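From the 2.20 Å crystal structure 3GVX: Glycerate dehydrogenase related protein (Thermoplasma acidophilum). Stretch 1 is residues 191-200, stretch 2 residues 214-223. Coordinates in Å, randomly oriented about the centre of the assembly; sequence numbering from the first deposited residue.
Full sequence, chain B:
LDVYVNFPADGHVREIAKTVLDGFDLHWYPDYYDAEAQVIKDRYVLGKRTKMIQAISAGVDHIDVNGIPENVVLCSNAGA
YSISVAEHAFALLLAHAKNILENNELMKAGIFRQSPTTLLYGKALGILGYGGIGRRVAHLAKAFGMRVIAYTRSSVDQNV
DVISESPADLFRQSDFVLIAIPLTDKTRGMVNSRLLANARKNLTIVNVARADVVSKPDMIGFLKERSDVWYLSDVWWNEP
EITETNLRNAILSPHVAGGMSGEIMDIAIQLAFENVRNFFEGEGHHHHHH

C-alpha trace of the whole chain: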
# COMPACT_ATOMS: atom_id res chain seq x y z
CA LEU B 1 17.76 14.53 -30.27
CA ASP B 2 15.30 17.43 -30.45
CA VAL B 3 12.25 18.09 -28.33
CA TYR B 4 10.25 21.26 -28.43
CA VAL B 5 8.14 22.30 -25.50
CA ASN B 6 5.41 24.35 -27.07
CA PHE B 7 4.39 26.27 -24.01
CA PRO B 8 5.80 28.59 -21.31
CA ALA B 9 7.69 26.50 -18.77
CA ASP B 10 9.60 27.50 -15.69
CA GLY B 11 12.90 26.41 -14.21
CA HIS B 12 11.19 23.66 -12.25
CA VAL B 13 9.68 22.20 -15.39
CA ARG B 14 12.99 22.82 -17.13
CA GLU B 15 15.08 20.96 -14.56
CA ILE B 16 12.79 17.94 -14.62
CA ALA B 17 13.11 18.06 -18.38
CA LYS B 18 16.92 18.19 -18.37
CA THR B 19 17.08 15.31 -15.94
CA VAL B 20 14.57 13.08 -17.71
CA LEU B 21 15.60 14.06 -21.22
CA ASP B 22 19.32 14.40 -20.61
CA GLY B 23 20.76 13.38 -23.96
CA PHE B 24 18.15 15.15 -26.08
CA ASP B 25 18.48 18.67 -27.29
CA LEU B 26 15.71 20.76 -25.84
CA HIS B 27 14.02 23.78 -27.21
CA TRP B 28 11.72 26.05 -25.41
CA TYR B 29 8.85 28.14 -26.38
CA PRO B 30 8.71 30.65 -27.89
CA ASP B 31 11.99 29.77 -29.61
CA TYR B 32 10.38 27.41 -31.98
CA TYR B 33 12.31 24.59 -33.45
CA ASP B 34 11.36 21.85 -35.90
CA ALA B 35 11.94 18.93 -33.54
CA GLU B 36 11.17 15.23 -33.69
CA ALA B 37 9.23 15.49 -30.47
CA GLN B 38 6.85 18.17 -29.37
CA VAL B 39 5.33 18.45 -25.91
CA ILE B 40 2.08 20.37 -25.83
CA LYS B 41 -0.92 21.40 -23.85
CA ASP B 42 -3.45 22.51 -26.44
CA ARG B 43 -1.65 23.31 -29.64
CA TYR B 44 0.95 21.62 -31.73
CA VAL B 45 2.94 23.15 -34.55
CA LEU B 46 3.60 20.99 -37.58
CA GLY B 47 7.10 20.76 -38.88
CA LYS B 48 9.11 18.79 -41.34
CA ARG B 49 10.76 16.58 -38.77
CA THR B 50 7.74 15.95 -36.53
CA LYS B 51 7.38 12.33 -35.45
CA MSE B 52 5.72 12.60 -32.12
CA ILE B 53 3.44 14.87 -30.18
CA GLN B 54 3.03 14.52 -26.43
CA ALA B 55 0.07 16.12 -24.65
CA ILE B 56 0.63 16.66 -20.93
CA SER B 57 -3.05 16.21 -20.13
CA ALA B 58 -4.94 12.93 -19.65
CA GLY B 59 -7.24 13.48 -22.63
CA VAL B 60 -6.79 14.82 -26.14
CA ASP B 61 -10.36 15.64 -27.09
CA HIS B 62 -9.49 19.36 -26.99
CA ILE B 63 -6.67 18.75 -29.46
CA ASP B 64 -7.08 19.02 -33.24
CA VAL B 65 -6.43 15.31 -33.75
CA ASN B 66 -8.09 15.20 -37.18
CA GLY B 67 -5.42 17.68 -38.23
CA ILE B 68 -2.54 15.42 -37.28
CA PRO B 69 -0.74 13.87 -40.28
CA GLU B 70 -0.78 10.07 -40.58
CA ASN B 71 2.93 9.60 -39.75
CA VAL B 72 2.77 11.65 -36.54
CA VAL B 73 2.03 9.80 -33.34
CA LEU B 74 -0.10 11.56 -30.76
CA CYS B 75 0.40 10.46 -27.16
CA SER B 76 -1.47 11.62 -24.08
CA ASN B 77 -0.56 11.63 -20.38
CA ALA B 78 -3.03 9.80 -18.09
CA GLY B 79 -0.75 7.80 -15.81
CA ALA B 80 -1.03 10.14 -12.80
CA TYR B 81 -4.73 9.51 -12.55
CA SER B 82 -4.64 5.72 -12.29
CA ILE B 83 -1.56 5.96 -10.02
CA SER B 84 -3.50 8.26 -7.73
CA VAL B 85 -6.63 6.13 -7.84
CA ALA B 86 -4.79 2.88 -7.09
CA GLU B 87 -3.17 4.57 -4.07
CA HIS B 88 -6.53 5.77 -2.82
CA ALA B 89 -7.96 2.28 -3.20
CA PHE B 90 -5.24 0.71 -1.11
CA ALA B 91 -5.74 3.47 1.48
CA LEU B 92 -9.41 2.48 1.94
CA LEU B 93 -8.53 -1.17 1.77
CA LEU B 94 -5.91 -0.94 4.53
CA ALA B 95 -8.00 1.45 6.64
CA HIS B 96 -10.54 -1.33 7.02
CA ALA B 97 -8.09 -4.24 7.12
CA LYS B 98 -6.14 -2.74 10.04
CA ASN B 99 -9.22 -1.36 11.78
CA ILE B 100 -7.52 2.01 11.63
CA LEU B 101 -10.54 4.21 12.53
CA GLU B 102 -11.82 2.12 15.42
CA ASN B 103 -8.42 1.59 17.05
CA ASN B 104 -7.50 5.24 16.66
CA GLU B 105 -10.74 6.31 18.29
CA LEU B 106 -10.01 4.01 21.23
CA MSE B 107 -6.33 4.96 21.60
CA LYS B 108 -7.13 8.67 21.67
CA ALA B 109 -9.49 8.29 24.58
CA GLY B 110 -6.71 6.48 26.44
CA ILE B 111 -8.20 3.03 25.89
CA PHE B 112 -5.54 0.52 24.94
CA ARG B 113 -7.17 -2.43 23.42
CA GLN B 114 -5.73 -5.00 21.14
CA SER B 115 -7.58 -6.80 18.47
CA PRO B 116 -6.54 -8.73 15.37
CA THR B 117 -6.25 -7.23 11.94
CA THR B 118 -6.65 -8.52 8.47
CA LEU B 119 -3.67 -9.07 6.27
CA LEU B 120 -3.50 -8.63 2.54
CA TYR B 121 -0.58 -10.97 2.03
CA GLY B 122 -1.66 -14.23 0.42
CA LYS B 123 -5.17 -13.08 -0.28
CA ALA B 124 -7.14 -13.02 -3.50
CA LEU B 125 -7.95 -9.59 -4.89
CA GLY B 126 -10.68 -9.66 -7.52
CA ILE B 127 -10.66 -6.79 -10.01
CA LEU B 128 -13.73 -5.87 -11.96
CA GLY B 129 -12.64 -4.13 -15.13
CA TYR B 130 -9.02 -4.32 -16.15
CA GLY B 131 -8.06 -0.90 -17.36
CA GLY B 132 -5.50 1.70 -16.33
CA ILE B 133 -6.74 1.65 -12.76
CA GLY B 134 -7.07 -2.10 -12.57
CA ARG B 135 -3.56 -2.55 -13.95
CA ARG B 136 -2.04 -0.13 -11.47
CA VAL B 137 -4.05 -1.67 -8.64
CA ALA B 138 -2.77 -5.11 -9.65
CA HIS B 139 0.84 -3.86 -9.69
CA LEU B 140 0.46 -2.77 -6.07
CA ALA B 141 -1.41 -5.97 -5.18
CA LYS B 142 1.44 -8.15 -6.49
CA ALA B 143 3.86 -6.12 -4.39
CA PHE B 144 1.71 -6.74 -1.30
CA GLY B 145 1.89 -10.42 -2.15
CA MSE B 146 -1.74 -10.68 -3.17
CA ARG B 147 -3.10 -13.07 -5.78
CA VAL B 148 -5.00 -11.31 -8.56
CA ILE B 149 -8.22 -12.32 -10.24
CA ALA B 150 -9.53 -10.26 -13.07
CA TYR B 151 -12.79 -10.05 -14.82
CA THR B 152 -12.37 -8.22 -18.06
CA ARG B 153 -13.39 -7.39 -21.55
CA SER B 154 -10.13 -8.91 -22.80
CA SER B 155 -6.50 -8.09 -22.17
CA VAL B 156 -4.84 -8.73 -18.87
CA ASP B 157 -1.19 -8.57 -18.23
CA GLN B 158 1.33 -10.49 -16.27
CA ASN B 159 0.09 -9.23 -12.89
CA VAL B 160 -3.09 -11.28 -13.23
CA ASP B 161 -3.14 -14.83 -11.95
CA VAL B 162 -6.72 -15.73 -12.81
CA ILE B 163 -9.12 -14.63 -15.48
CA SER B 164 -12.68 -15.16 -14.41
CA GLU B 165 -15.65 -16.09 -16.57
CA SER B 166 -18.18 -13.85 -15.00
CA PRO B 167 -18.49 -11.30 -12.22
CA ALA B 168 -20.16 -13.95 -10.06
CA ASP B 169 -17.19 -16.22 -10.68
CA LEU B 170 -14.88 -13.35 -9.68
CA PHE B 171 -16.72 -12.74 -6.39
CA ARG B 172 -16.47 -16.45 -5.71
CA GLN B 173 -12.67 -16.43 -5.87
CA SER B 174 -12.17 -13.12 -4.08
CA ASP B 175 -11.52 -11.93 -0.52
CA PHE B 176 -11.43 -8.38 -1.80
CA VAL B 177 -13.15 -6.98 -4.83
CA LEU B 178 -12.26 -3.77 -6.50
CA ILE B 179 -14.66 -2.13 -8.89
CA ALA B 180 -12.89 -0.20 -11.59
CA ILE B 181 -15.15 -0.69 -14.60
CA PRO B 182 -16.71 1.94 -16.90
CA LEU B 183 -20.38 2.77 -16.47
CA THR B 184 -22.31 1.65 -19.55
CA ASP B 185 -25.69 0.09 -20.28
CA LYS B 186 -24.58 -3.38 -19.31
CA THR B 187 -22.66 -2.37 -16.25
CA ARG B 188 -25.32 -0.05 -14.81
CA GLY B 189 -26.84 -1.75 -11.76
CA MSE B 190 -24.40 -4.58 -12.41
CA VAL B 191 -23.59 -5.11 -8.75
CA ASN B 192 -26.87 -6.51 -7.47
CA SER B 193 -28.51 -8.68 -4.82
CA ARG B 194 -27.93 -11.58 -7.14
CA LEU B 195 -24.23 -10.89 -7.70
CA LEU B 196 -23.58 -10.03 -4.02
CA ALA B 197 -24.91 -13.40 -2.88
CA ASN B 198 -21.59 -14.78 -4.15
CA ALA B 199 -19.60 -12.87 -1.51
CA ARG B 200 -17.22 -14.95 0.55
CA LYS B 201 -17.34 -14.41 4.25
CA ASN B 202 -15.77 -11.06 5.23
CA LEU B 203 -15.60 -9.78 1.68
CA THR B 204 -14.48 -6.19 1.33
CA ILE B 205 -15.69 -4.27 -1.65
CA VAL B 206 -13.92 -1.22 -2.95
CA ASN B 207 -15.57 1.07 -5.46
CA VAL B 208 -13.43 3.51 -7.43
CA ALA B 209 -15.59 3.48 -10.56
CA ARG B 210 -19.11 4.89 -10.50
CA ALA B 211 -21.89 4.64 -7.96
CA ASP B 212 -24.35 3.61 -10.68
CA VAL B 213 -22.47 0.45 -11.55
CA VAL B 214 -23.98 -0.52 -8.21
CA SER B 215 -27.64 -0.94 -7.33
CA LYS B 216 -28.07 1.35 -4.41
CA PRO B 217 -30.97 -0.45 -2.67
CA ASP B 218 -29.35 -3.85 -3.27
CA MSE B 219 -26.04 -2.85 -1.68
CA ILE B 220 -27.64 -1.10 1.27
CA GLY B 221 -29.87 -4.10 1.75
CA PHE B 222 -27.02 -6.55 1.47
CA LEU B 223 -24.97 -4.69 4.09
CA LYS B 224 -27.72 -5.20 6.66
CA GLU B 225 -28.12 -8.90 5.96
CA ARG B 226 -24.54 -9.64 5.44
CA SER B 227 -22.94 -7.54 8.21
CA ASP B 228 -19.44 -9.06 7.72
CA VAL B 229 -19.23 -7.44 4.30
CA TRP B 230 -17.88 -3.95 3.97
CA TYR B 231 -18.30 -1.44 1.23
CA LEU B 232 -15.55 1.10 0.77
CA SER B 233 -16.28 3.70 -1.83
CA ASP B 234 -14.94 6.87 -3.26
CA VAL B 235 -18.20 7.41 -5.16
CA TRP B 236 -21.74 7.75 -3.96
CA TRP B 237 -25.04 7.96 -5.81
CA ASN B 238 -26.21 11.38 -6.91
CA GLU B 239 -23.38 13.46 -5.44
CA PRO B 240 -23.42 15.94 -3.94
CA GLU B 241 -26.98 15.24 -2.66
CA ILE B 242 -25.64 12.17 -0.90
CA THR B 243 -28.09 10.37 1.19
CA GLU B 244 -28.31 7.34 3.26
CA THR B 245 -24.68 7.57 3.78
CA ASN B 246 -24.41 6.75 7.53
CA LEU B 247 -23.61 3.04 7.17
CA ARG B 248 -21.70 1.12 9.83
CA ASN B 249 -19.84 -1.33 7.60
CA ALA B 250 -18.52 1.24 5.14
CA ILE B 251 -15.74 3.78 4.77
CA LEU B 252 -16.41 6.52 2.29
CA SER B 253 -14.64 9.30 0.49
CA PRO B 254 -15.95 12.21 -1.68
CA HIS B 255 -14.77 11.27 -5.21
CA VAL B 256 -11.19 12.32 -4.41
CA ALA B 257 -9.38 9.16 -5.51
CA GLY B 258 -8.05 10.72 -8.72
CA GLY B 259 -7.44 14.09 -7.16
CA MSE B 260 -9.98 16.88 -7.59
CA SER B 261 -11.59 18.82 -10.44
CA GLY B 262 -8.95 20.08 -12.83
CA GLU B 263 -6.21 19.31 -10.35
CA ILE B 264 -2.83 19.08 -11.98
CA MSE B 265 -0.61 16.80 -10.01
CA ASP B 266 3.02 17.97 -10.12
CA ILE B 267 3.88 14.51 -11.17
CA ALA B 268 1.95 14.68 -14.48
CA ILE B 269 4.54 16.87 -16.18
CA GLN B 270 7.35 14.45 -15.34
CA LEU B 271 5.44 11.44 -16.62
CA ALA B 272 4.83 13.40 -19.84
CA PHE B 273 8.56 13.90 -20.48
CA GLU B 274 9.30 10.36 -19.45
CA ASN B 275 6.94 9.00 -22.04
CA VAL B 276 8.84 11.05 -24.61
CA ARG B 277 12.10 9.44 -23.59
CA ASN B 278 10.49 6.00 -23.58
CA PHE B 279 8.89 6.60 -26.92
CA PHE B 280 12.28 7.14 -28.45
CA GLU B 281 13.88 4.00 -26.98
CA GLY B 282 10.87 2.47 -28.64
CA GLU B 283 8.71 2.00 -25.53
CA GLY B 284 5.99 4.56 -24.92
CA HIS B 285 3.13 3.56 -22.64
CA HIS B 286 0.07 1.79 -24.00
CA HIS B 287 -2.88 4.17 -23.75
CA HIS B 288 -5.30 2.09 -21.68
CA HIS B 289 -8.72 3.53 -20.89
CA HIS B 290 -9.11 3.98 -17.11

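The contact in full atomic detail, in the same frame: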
# COMPACT_ATOMS: atom_id res chain seq x y z
N VAL B 191 -23.79 -4.53 -10.07
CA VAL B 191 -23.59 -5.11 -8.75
C VAL B 191 -24.94 -5.20 -8.06
O VAL B 191 -25.43 -4.22 -7.51
CB VAL B 191 -22.64 -4.24 -7.89
CG1 VAL B 191 -22.40 -4.92 -6.54
CG2 VAL B 191 -21.34 -3.99 -8.64
N ASN B 192 -25.57 -6.37 -8.10
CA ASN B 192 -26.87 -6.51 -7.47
C ASN B 192 -27.04 -7.66 -6.49
O ASN B 192 -26.16 -8.52 -6.37
CB ASN B 192 -27.98 -6.56 -8.54
CG ASN B 192 -27.84 -7.74 -9.47
OD1 ASN B 192 -27.21 -8.75 -9.13
ND2 ASN B 192 -28.44 -7.64 -10.65
N SER B 193 -28.17 -7.65 -5.79
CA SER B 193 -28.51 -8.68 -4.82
C SER B 193 -28.03 -10.02 -5.31
O SER B 193 -27.40 -10.78 -4.58
CB SER B 193 -30.03 -8.76 -4.62
OG SER B 193 -30.56 -7.66 -3.90
N ARG B 194 -28.32 -10.30 -6.57
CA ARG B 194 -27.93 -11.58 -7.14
C ARG B 194 -26.43 -11.79 -7.22
O ARG B 194 -25.95 -12.89 -6.95
CB ARG B 194 -28.55 -11.77 -8.52
CG ARG B 194 -28.62 -13.23 -8.86
CD ARG B 194 -28.30 -13.51 -10.32
NE ARG B 194 -26.99 -13.01 -10.73
CZ ARG B 194 -25.82 -13.36 -10.20
NH1 ARG B 194 -25.76 -14.23 -9.20
NH2 ARG B 194 -24.69 -12.86 -10.70
N LEU B 195 -25.69 -10.76 -7.61
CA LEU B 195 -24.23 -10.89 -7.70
C LEU B 195 -23.60 -10.95 -6.29
O LEU B 195 -22.73 -11.77 -6.04
CB LEU B 195 -23.63 -9.72 -8.50
CG LEU B 195 -22.11 -9.56 -8.47
CD1 LEU B 195 -21.41 -10.82 -9.00
CD2 LEU B 195 -21.75 -8.31 -9.26
N LEU B 196 -24.08 -10.09 -5.39
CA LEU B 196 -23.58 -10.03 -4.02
C LEU B 196 -23.68 -11.34 -3.25
O LEU B 196 -22.83 -11.63 -2.41
CB LEU B 196 -24.31 -8.95 -3.23
CG LEU B 196 -24.12 -7.55 -3.80
CD1 LEU B 196 -24.90 -6.55 -2.96
CD2 LEU B 196 -22.63 -7.23 -3.87
N ALA B 197 -24.71 -12.13 -3.54
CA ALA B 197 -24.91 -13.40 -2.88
C ALA B 197 -23.69 -14.31 -3.04
O ALA B 197 -23.56 -15.30 -2.34
CB ALA B 197 -26.17 -14.10 -3.42
N ASN B 198 -22.78 -13.96 -3.95
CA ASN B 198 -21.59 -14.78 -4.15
C ASN B 198 -20.47 -14.43 -3.16
O ASN B 198 -19.49 -15.15 -3.05
CB ASN B 198 -21.05 -14.61 -5.57
CG ASN B 198 -21.98 -15.16 -6.62
OD1 ASN B 198 -21.89 -16.34 -7.00
ND2 ASN B 198 -22.89 -14.32 -7.10
N ALA B 199 -20.64 -13.33 -2.43
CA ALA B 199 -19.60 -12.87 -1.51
C ALA B 199 -19.14 -13.86 -0.45
O ALA B 199 -19.93 -14.43 0.30
CB ALA B 199 -20.03 -11.57 -0.84
N ARG B 200 -17.84 -14.08 -0.44
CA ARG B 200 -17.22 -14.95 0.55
C ARG B 200 -17.44 -14.24 1.85
O ARG B 200 -17.73 -13.05 1.88
CB ARG B 200 -15.72 -15.03 0.37
CG ARG B 200 -15.29 -15.65 -0.86
CD ARG B 200 -13.82 -15.84 -0.83
NE ARG B 200 -13.48 -16.82 -1.84
CZ ARG B 200 -12.26 -17.28 -2.05
NH1 ARG B 200 -11.25 -16.85 -1.31
NH2 ARG B 200 -12.06 -18.18 -2.99
N VAL B 214 -23.40 0.19 -9.34
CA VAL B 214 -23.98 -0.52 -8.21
C VAL B 214 -25.42 -0.11 -7.89
O VAL B 214 -25.76 1.07 -7.82
CB VAL B 214 -23.14 -0.34 -6.91
CG1 VAL B 214 -23.89 -0.97 -5.72
CG2 VAL B 214 -21.76 -0.97 -7.08
N SER B 215 -26.25 -1.13 -7.70
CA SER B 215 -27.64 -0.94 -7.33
C SER B 215 -27.63 -0.46 -5.90
O SER B 215 -27.29 -1.20 -4.97
CB SER B 215 -28.40 -2.26 -7.41
OG SER B 215 -29.58 -2.22 -6.62
N LYS B 216 -28.03 0.78 -5.73
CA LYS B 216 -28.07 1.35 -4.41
C LYS B 216 -28.90 0.58 -3.38
O LYS B 216 -28.40 0.25 -2.31
CB LYS B 216 -28.54 2.78 -4.48
CG LYS B 216 -28.61 3.38 -3.13
CD LYS B 216 -28.57 4.87 -3.21
CE LYS B 216 -28.77 5.43 -1.85
NZ LYS B 216 -28.91 6.90 -1.90
N PRO B 217 -30.18 0.29 -3.66
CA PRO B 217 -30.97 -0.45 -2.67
C PRO B 217 -30.44 -1.86 -2.40
O PRO B 217 -30.53 -2.36 -1.28
CB PRO B 217 -32.38 -0.48 -3.27
CG PRO B 217 -32.39 0.74 -4.18
CD PRO B 217 -31.02 0.67 -4.81
N ASP B 218 -29.89 -2.50 -3.43
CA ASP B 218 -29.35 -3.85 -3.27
C ASP B 218 -28.13 -3.90 -2.35
O ASP B 218 -27.99 -4.80 -1.52
CB ASP B 218 -29.02 -4.46 -4.64
CG ASP B 218 -30.26 -4.76 -5.46
OD1 ASP B 218 -31.27 -4.05 -5.29
OD2 ASP B 218 -30.22 -5.70 -6.29
N MSE B 219 -27.24 -2.92 -2.50
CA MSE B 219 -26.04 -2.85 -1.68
C MSE B 219 -26.39 -2.51 -0.24
O MSE B 219 -25.92 -3.16 0.69
CB MSE B 219 -25.06 -1.81 -2.25
CG MSE B 219 -23.81 -1.56 -1.43
SE MSE B 219 -22.97 -3.06 -0.89
CE MSE B 219 -22.39 -3.81 -2.39
N ILE B 220 -27.23 -1.50 -0.06
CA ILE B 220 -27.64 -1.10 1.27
C ILE B 220 -28.41 -2.20 1.97
O ILE B 220 -28.37 -2.33 3.19
CB ILE B 220 -28.51 0.17 1.23
CG1 ILE B 220 -27.63 1.35 0.83
CG2 ILE B 220 -29.24 0.35 2.54
CD1 ILE B 220 -28.06 2.68 1.34
N GLY B 221 -29.10 -3.02 1.18
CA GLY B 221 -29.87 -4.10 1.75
C GLY B 221 -28.97 -5.25 2.11
O GLY B 221 -29.14 -5.90 3.14
N PHE B 222 -27.98 -5.48 1.26
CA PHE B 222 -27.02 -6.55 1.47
C PHE B 222 -26.10 -6.30 2.67
O PHE B 222 -25.64 -7.24 3.30
CB PHE B 222 -26.21 -6.77 0.20
CG PHE B 222 -25.31 -7.97 0.25
CD1 PHE B 222 -25.83 -9.25 0.13
CD2 PHE B 222 -23.95 -7.81 0.44
CE1 PHE B 222 -24.99 -10.36 0.19
CE2 PHE B 222 -23.11 -8.92 0.50
CZ PHE B 222 -23.63 -10.19 0.38
N LEU B 223 -25.85 -5.04 2.98
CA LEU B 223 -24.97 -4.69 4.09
C LEU B 223 -25.63 -4.93 5.43
O LEU B 223 -24.96 -5.13 6.44
CB LEU B 223 -24.52 -3.23 3.97
CG LEU B 223 -23.54 -3.06 2.80
CD1 LEU B 223 -23.19 -1.59 2.62
CD2 LEU B 223 -22.29 -3.91 3.07
O HOH W 1 -29.63 -6.73 -1.50

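The two stretches meet at a single beta bridge, where V191 and V214 lie with their CA atoms 4.6 Å apart and S215 N donates to V191 O (3.2 Å). Each stretch then turns into a helix with a polar residue at its N-cap: N192 OD1 accepts from L195 N at 2.9 Å, and S215 OG accepts from D218 N at 3.2 Å. The first helix is short and leads into a type I turn from L196 to A199; the second continues beyond L223.

D218 ties the two helix starts together. Its carboxylate reaches across so that OD2 accepts from S193 N (2.9 Å), a first-turn amide, which has no partner within its own helix. A water joins the same pair of residues, 2.7 Å from S193 OG and donating to D218 O at 2.5 Å.

Beyond this polar link the contact is apolar. V191 CG2 packs against V214 CG2 at 3.4 Å, and L196 CD2 lies 3.7 Å from CE of selenomethionine M219. L196 and F222 form the heart of the packing: L196 CB sits over the ring face, 3.5 Å from its centroid, while L196 CD1 approaches F222 CB at 3.4 Å. A199 adds its methyl, CB lying 4.0 Å from F222 CZ. Together the stretches bury 469 Å².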